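Local coordinates for aminopeptidase N (Francisella tularensis subsp. tularensis, PDB 5DLL), which probably serves as a zinc-dependent M1-family aminopeptidase, releasing N-terminal amino acids from intracellular peptides left by protein breakdown, at residues E757-I762 / G785-N790; T715-S720 / D727-E732; D631-R636 / A789-Y794. One frame throughout, in Å; residues are numbered along the deposited sequence.

Interaction 1 of 3, residues E757-I762 / G785-N790; sequences ESALDI and GGFGAN
F787 reaches across to the start of helix 759-767 and meets the side chain of L760 and the backbone beside A759. The far end of the ring does most of the touching: CZ of F787 lies 3.7 Å from CD1 of L760 and 4.1 Å from its CB. L760 approaches the ring obliquely. On the neighbouring ring carbon, CE1 of F787 stands 4.1 Å from the backbone N of L760, and A759 keeps its CB 4.5 Å from the same CE1. The small methyl of alanine suits a place where an aromatic ring must come close to a helix backbone. With CG anti to the backbone N (chi1 -179°), the F787 ring is directed at L760. The C-terminal part of helix 777-788 packs here on the start of helix 759-767, within the helical, ARM-like C-terminal domain. Flanked by G786 and G788, which have no side chains, F787 supplies the bulk at this point. N790 joins from the turn that follows, its ND2 4.2 Å from CB of A759. This is packing alone, for the amide nitrogen gives its hydrogens to the carbonyl oxygens of A752 and I754, which tie the buried asparagine to the end of helix 741-752 and the loop after it. Further out, Q793 touches both A759 and F787, Y794 lies against F787, and L800 and F804 of helix 800-815 cover L760.

Interaction 2 of 3, residues T715-S720 / D727-E732; sequences TELLKS and DNAINE
L717 and A729 form the more deeply buried half of this contact: CD2 of L717 comes to 3.8 Å from CB of A729, and CG of the same leucine to 4.2 Å. Here the backbones also approach most nearly, with CA of L717 7.0 Å from CA of A729, and alanine, having a single methyl, leaves room for the leucine branch between them. Both residues are buried. In the second pair L718 is buried too, but I730 is partly exposed. CD2 of L718 rests 4.0 Å from CG1 of I730, the two side chains crossing at about a right angle, so that one methyl and one methylene meet. With CG1 anti to its carbonyl carbon (chi1 -70°), I730 sends its longer branch to that methyl. On the outer side N731 is exposed and D727, its CB turned away from 715-720, is partly exposed, polar residues suited to that side. No hydrogen bond joins the segments; the contact is the apolar seam between two consecutive helices, 707-717 and 723-736, joined by a short connection. A697, Q698 and F701 of helix 691-703 pack on L717, while helix 741-752 flanks the other pair, with S750 against L718 and Q751 against I730.

Interaction 3 of 3, residues D631-R636 / A789-Y794; sequences DIVLSR and ANFLQY
The ring of F791 meets V633 at its edge: CG1 of the valine lies close to the ring plane, 4.0 Å from CD2 of F791. The two side chains run obliquely to one another. Elsewhere the ring of F791 meets that of H795, their planes inclined at about 55°, and its side chain also touches E617 of helix 617-621. F791 points its CB toward helix 629-646, and with CG anti to the backbone N (chi1 -164°) the CD2 edge faces V633. The other methyl of V633 serves the second partner, for CG2 lies 4.0 Å from CD1 of L792. That leucine also brings its CB to 4.2 Å from CG1 of V633, so a single beta-branched residue packs against two successive side chains of the short helix 791-794. Valine suits this place because its two methyls diverge directly at CB and reach both neighbours without a long chain. The contact joins helices far apart in sequence within the C-terminal domain, which is assigned to an ARM-repeat family and built of packed helices. It has no hydrogen bond across it and lies near the surface, its three touching residues all partly exposed. Behind it, N790 occupies the N-cap position of helix 791-794; its OD1 accepts a weak bond from N of Q793 at 3.5 Å, with an N-H...O angle of 158°. On the valine side, R636 one turn along donates from NE and NH2 to the carbonyl oxygens of P615 and I614, tying helix 629-646 to the segment before helix 617-621.

In the fold
From the N terminus, the chain first passes helix 629-646, which carries the earlier half of interaction 3 and finds its partner only after 152 intervening residues, mostly helical. Within that long span lies interaction 2, a short local closure between helices 707-717 and 723-736. Interaction 1 opens next, at 757-762, and closes at 785-790 after 22 residues. Interactions 1 and 3 end on overlapping segments that share A789 and N790, where helix 777-788 passes into 791-794, and they touch there, as where A759 packs on Q793. Interaction 2 touches neither; its centre lies about 15 Å from that of interaction 1. All three join helices of the C-terminal domain, away from the zinc site.

Interaction 1 of 3, residues E757-I762 / G785-N790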
loop_
_atom_site.group_PDB
_atom_site.type_symbol
_atom_site.label_atom_id
_atom_site.label_comp_id
_atom_site.label_asym_id
_atom_site.label_seq_id
_atom_site.Cartn_x
_atom_site.Cartn_y
_atom_site.Cartn_z
ATOM N N GLU A 757 -23.283 22.574 -8.937
ATOM C CA GLU A 757 -24.635 22.133 -8.572
ATOM C C GLU A 757 -25.054 20.863 -9.313
ATOM O O GLU A 757 -25.557 19.917 -8.707
ATOM C CB GLU A 757 -25.659 23.239 -8.868
ATOM C CG GLU A 757 -25.489 24.514 -8.054
ATOM C CD GLU A 757 -26.488 25.590 -8.443
ATOM O OE1 GLU A 757 -27.693 25.408 -8.170
ATOM O OE2 GLU A 757 -26.069 26.620 -9.014
ATOM N N SER A 758 -24.816 20.844 -10.623
ATOM C CA SER A 758 -25.317 19.784 -11.499
ATOM C C SER A 758 -24.492 18.494 -11.493
ATOM O O SER A 758 -24.680 17.648 -12.366
ATOM C CB SER A 758 -25.409 20.309 -12.937
ATOM O OG SER A 758 -24.118 20.560 -13.467
ATOM N N ALA A 759 -23.591 18.339 -10.522
ATOM C CA ALA A 759 -22.742 17.146 -10.426
ATOM C C ALA A 759 -23.567 15.869 -10.286
ATOM O O ALA A 759 -23.315 14.876 -10.970
ATOM C CB ALA A 759 -21.779 17.281 -9.254
ATOM N N LEU A 760 -24.561 15.908 -9.404
ATOM C CA LEU A 760 -25.419 14.753 -9.156
ATOM C C LEU A 760 -26.247 14.386 -10.383
ATOM O O LEU A 760 -26.348 13.211 -10.734
ATOM C CB LEU A 760 -26.335 15.027 -7.965
ATOM C CG LEU A 760 -27.232 13.882 -7.491
ATOM C CD1 LEU A 760 -26.455 12.582 -7.337
ATOM C CD2 LEU A 760 -27.905 14.275 -6.185
ATOM N N ASP A 761 -26.831 15.390 -11.033
ATOM C CA ASP A 761 -27.593 15.182 -12.268
ATOM C C ASP A 761 -26.762 14.467 -13.326
ATOM O O ASP A 761 -27.247 13.558 -13.998
ATOM C CB ASP A 761 -28.064 16.521 -12.839
ATOM C CG ASP A 761 -29.079 17.208 -11.955
ATOM O OD1 ASP A 761 -30.112 16.578 -11.637
ATOM O OD2 ASP A 761 -28.842 18.378 -11.585
ATOM N N ILE A 762 -25.509 14.889 -13.464
ATOM C CA ILE A 762 -24.606 14.332 -14.465
ATOM C C ILE A 762 -24.304 12.872 -14.151
ATOM O O ILE A 762 -24.332 12.026 -15.043
ATOM C CB ILE A 762 -23.293 15.144 -14.563
ATOM C CG1 ILE A 762 -23.576 16.549 -15.106
ATOM C CG2 ILE A 762 -22.282 14.451 -15.474
ATOM C CD1 ILE A 762 -22.523 17.568 -14.733
ATOM N N GLY A 785 -18.035 5.742 -6.185
ATOM C CA GLY A 785 -16.983 6.045 -5.210
ATOM C C GLY A 785 -16.348 7.404 -5.453
ATOM O O GLY A 785 -15.935 8.080 -4.512
ATOM N N GLY A 786 -16.270 7.795 -6.723
ATOM C CA GLY A 786 -15.815 9.126 -7.106
ATOM C C GLY A 786 -16.767 10.231 -6.686
ATOM O O GLY A 786 -16.328 11.327 -6.349
ATOM N N PHE A 787 -18.070 9.956 -6.711
ATOM C CA PHE A 787 -19.059 10.930 -6.251
ATOM C C PHE A 787 -19.078 11.023 -4.729
ATOM O O PHE A 787 -19.281 12.102 -4.175
ATOM C CB PHE A 787 -20.459 10.602 -6.766
ATOM C CG PHE A 787 -21.496 11.602 -6.337
ATOM C CD1 PHE A 787 -21.531 12.867 -6.908
ATOM C CD2 PHE A 787 -22.411 11.295 -5.339
ATOM C CE1 PHE A 787 -22.469 13.804 -6.506
ATOM C CE2 PHE A 787 -23.352 12.225 -4.934
ATOM C CZ PHE A 787 -23.381 13.482 -5.517
ATOM N N GLY A 788 -18.864 9.896 -4.058
ATOM C CA GLY A 788 -18.753 9.874 -2.600
ATOM C C GLY A 788 -17.545 10.632 -2.071
ATOM O O GLY A 788 -17.549 11.074 -0.922
ATOM N N ALA A 789 -16.514 10.772 -2.906
ATOM C CA ALA A 789 -15.309 11.545 -2.567
ATOM C C ALA A 789 -15.383 13.016 -3.001
ATOM O O ALA A 789 -14.492 13.798 -2.675
ATOM C CB ALA A 789 -14.079 10.887 -3.173
ATOM N N ASN A 790 -16.428 13.379 -3.748
ATOM C CA ASN A 790 -16.719 14.770 -4.103
ATOM C C ASN A 790 -17.393 15.447 -2.912
ATOM O O ASN A 790 -18.613 15.376 -2.760
ATOM C CB ASN A 790 -17.625 14.816 -5.347
ATOM C CG ASN A 790 -17.973 16.232 -5.789
ATOM O OD1 ASN A 790 -17.945 17.177 -5.002
ATOM N ND2 ASN A 790 -18.327 16.377 -7.060
#

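Interaction 2 of 3, residues T715-S720 / D727-E732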
loop_
_atom_site.group_PDB
_atom_site.type_symbol
_atom_site.label_atom_id
_atom_site.label_comp_id
_atom_site.label_asym_id
_atom_site.label_seq_id
_atom_site.Cartn_x
_atom_site.Cartn_y
_atom_site.Cartn_z
ATOM N N THR A 715 -9.427 18.095 -16.208
ATOM C CA THR A 715 -9.831 18.408 -14.834
ATOM C C THR A 715 -10.092 19.904 -14.626
ATOM O O THR A 715 -11.074 20.283 -13.991
ATOM C CB THR A 715 -8.763 17.955 -13.812
ATOM O OG1 THR A 715 -8.444 16.572 -14.016
ATOM C CG2 THR A 715 -9.245 18.165 -12.369
ATOM N N GLU A 716 -9.214 20.746 -15.166
ATOM C CA GLU A 716 -9.310 22.194 -14.971
ATOM C C GLU A 716 -10.364 22.811 -15.889
ATOM O O GLU A 716 -11.002 23.803 -15.533
ATOM C CB GLU A 716 -7.954 22.862 -15.195
ATOM C CG GLU A 716 -6.808 22.285 -14.370
ATOM C CD GLU A 716 -6.978 22.445 -12.868
ATOM O OE1 GLU A 716 -7.888 23.183 -12.430
ATOM O OE2 GLU A 716 -6.184 21.826 -12.120
ATOM N N LEU A 717 -10.554 22.211 -17.062
ATOM C CA LEU A 717 -11.620 22.620 -17.978
ATOM C C LEU A 717 -13.008 22.363 -17.367
ATOM O O LEU A 717 -13.976 23.025 -17.732
ATOM C CB LEU A 717 -11.476 21.882 -19.323
ATOM C CG LEU A 717 -11.494 22.668 -20.642
ATOM C CD1 LEU A 717 -10.766 24.002 -20.546
ATOM C CD2 LEU A 717 -10.884 21.817 -21.751
ATOM N N LEU A 718 -13.095 21.403 -16.442
ATOM C CA LEU A 718 -14.343 21.111 -15.716
ATOM C C LEU A 718 -14.652 22.100 -14.582
ATOM O O LEU A 718 -15.782 22.124 -14.079
ATOM C CB LEU A 718 -14.322 19.692 -15.134
ATOM C CG LEU A 718 -14.281 18.509 -16.103
ATOM C CD1 LEU A 718 -14.109 17.215 -15.317
ATOM C CD2 LEU A 718 -15.532 18.460 -16.968
ATOM N N LYS A 719 -13.658 22.887 -14.169
ATOM C CA LYS A 719 -13.870 23.964 -13.188
ATOM C C LYS A 719 -14.453 25.224 -13.836
ATOM O O LYS A 719 -14.835 26.162 -13.132
ATOM C CB LYS A 719 -12.565 24.315 -12.464
ATOM C CG LYS A 719 -12.022 23.205 -11.574
ATOM C CD LYS A 719 -10.916 23.716 -10.663
ATOM C CE LYS A 719 -10.474 22.656 -9.669
ATOM N NZ LYS A 719 -9.618 23.228 -8.595
ATOM N N SER A 720 -14.507 25.240 -15.169
ATOM C CA SER A 720 -15.099 26.341 -15.926
ATOM C C SER A 720 -16.541 26.563 -15.510
ATOM O O SER A 720 -17.286 25.601 -15.324
ATOM C CB SER A 720 -15.047 26.031 -17.427
ATOM O OG SER A 720 -15.645 27.061 -18.195
ATOM N N ASP A 727 -19.250 20.887 -21.102
ATOM C CA ASP A 727 -19.909 19.902 -21.966
ATOM C C ASP A 727 -19.025 19.423 -23.110
ATOM O O ASP A 727 -18.945 18.225 -23.373
ATOM C CB ASP A 727 -21.208 20.476 -22.553
ATOM C CG ASP A 727 -22.393 20.366 -21.600
ATOM O OD1 ASP A 727 -22.209 19.939 -20.438
ATOM O OD2 ASP A 727 -23.521 20.708 -22.025
ATOM N N ASN A 728 -18.377 20.362 -23.790
ATOM C CA ASN A 728 -17.568 20.031 -24.959
ATOM C C ASN A 728 -16.343 19.203 -24.602
ATOM O O ASN A 728 -15.997 18.275 -25.328
ATOM C CB ASN A 728 -17.146 21.297 -25.704
ATOM C CG ASN A 728 -18.320 22.011 -26.344
ATOM O OD1 ASN A 728 -19.475 21.624 -26.165
ATOM N ND2 ASN A 728 -18.028 23.063 -27.093
ATOM N N ALA A 729 -15.699 19.534 -23.485
ATOM C CA ALA A 729 -14.551 18.765 -22.999
ATOM C C ALA A 729 -14.952 17.340 -22.614
ATOM O O ALA A 729 -14.190 16.398 -22.834
ATOM C CB ALA A 729 -13.901 19.467 -21.815
ATOM N N ILE A 730 -16.144 17.192 -22.040
ATOM C CA ILE A 730 -16.688 15.875 -21.716
ATOM C C ILE A 730 -16.820 15.054 -22.997
ATOM O O ILE A 730 -16.357 13.914 -23.057
ATOM C CB ILE A 730 -18.053 15.987 -20.993
ATOM C CG1 ILE A 730 -17.856 16.545 -19.578
ATOM C CG2 ILE A 730 -18.747 14.634 -20.903
ATOM C CD1 ILE A 730 -19.135 16.995 -18.902
ATOM N N ASN A 731 -17.430 15.654 -24.019
ATOM C CA ASN A 731 -17.639 14.989 -25.309
ATOM C C ASN A 731 -16.334 14.750 -26.055
ATOM O O ASN A 731 -16.071 13.635 -26.510
ATOM C CB ASN A 731 -18.570 15.817 -26.200
ATOM C CG ASN A 731 -19.945 16.020 -25.591
ATOM O OD1 ASN A 731 -20.351 15.305 -24.671
ATOM N ND2 ASN A 731 -20.670 17.007 -26.105
ATOM N N GLU A 732 -15.534 15.812 -26.184
ATOM C CA GLU A 732 -14.228 15.751 -26.847
ATOM C C GLU A 732 -13.342 14.666 -26.228
ATOM O O GLU A 732 -12.702 13.907 -26.954
ATOM C CB GLU A 732 -13.515 17.117 -26.807
ATOM C CG GLU A 732 -14.059 18.153 -27.794
ATOM C CD GLU A 732 -13.550 19.576 -27.546
ATOM O OE1 GLU A 732 -14.237 20.536 -27.960
ATOM O OE2 GLU A 732 -12.469 19.753 -26.944
#

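Interaction 3 of 3, residues D631-R636 / A789-Y794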
loop_
_atom_site.group_PDB
_atom_site.type_symbol
_atom_site.label_atom_id
_atom_site.label_comp_id
_atom_site.label_asym_id
_atom_site.label_seq_id
_atom_site.Cartn_x
_atom_site.Cartn_y
_atom_site.Cartn_z
ATOM N N ASP A 631 -19.311 25.422 6.551
ATOM C CA ASP A 631 -18.253 26.296 7.078
ATOM C C ASP A 631 -16.930 26.028 6.360
ATOM O O ASP A 631 -16.255 26.957 5.905
ATOM C CB ASP A 631 -18.053 26.089 8.587
ATOM C CG ASP A 631 -19.036 26.882 9.429
ATOM O OD1 ASP A 631 -20.232 26.522 9.467
ATOM O OD2 ASP A 631 -18.601 27.860 10.073
ATOM N N ILE A 632 -16.576 24.748 6.252
ATOM C CA ILE A 632 -15.336 24.341 5.597
ATOM C C ILE A 632 -15.283 24.801 4.135
ATOM O O ILE A 632 -14.386 25.556 3.763
ATOM C CB ILE A 632 -15.111 22.816 5.705
ATOM C CG1 ILE A 632 -14.750 22.444 7.146
ATOM C CG2 ILE A 632 -14.006 22.350 4.762
ATOM C CD1 ILE A 632 -14.752 20.953 7.422
ATOM N N VAL A 633 -16.243 24.369 3.317
ATOM C CA VAL A 633 -16.185 24.653 1.872
ATOM C C VAL A 633 -16.117 26.153 1.562
ATOM O O VAL A 633 -15.318 26.568 0.730
ATOM C CB VAL A 633 -17.340 24.001 1.053
ATOM C CG1 VAL A 633 -17.345 22.485 1.219
ATOM C CG2 VAL A 633 -18.695 24.594 1.413
ATOM N N LEU A 634 -16.929 26.959 2.239
ATOM C CA LEU A 634 -16.997 28.394 1.948
ATOM C C LEU A 634 -15.701 29.112 2.338
ATOM O O LEU A 634 -15.239 30.013 1.632
ATOM C CB LEU A 634 -18.196 29.034 2.662
ATOM C CG LEU A 634 -19.584 28.522 2.243
ATOM C CD1 LEU A 634 -20.661 29.014 3.205
ATOM C CD2 LEU A 634 -19.910 28.918 0.809
ATOM N N SER A 635 -15.120 28.701 3.462
ATOM C CA SER A 635 -13.883 29.289 3.956
ATOM C C SER A 635 -12.685 28.921 3.078
ATOM O O SER A 635 -11.803 29.747 2.861
ATOM C CB SER A 635 -13.637 28.836 5.394
ATOM O OG SER A 635 -12.457 29.411 5.918
ATOM N N ARG A 636 -12.654 27.683 2.584
ATOM C CA ARG A 636 -11.587 27.222 1.688
ATOM C C ARG A 636 -11.705 27.844 0.305
ATOM O O ARG A 636 -10.701 28.180 -0.317
ATOM C CB ARG A 636 -11.587 25.692 1.564
ATOM C CG ARG A 636 -10.387 25.136 0.806
ATOM C CD ARG A 636 -10.434 23.624 0.686
ATOM N NE ARG A 636 -9.261 23.081 -0.005
ATOM C CZ ARG A 636 -9.088 23.058 -1.328
ATOM N NH1 ARG A 636 -10.002 23.565 -2.153
ATOM N NH2 ARG A 636 -7.980 22.525 -1.835
ATOM N N ALA A 789 -16.514 10.772 -2.906
ATOM C CA ALA A 789 -15.309 11.545 -2.567
ATOM C C ALA A 789 -15.383 13.016 -3.001
ATOM O O ALA A 789 -14.492 13.798 -2.675
ATOM C CB ALA A 789 -14.079 10.887 -3.173
ATOM N N ASN A 790 -16.428 13.379 -3.748
ATOM C CA ASN A 790 -16.719 14.770 -4.103
ATOM C C ASN A 790 -17.393 15.447 -2.912
ATOM O O ASN A 790 -18.613 15.376 -2.760
ATOM C CB ASN A 790 -17.625 14.816 -5.347
ATOM C CG ASN A 790 -17.973 16.232 -5.789
ATOM O OD1 ASN A 790 -17.945 17.177 -5.002
ATOM N ND2 ASN A 790 -18.327 16.377 -7.060
ATOM N N PHE A 791 -16.590 16.114 -2.089
ATOM C CA PHE A 791 -17.015 16.577 -0.761
ATOM C C PHE A 791 -18.261 17.471 -0.757
ATOM O O PHE A 791 -19.274 17.104 -0.173
ATOM C CB PHE A 791 -15.859 17.291 -0.058
ATOM C CG PHE A 791 -16.059 17.467 1.418
ATOM C CD1 PHE A 791 -15.874 16.396 2.288
ATOM C CD2 PHE A 791 -16.415 18.702 1.945
ATOM C CE1 PHE A 791 -16.051 16.552 3.655
ATOM C CE2 PHE A 791 -16.586 18.867 3.310
ATOM C CZ PHE A 791 -16.407 17.790 4.168
ATOM N N LEU A 792 -18.184 18.630 -1.407
ATOM C CA LEU A 792 -19.288 19.599 -1.405
ATOM C C LEU A 792 -20.621 19.015 -1.899
ATOM O O LEU A 792 -21.672 19.240 -1.287
ATOM C CB LEU A 792 -18.913 20.822 -2.253
ATOM C CG LEU A 792 -19.999 21.870 -2.539
ATOM C CD1 LEU A 792 -20.688 22.347 -1.264
ATOM C CD2 LEU A 792 -19.400 23.041 -3.307
ATOM N N GLN A 793 -20.564 18.258 -2.994
ATOM C CA GLN A 793 -21.765 17.801 -3.702
ATOM C C GLN A 793 -22.417 16.550 -3.102
ATOM O O GLN A 793 -23.648 16.430 -3.089
ATOM C CB GLN A 793 -21.436 17.566 -5.182
ATOM C CG GLN A 793 -20.975 18.821 -5.914
ATOM C CD GLN A 793 -22.013 19.929 -5.881
ATOM O OE1 GLN A 793 -23.211 19.676 -6.005
ATOM N NE2 GLN A 793 -21.559 21.163 -5.714
ATOM N N TYR A 794 -21.598 15.620 -2.618
ATOM C CA TYR A 794 -22.108 14.443 -1.921
ATOM C C TYR A 794 -22.719 14.832 -0.574
ATOM O O TYR A 794 -23.747 14.290 -0.183
ATOM C CB TYR A 794 -21.001 13.400 -1.716
ATOM C CG TYR A 794 -21.425 12.255 -0.821
ATOM C CD1 TYR A 794 -22.368 11.331 -1.254
ATOM C CD2 TYR A 794 -20.897 12.107 0.459
ATOM C CE1 TYR A 794 -22.771 10.286 -0.443
ATOM C CE2 TYR A 794 -21.292 11.062 1.277
ATOM C CZ TYR A 794 -22.230 10.155 0.821
ATOM O OH TYR A 794 -22.643 9.116 1.624
#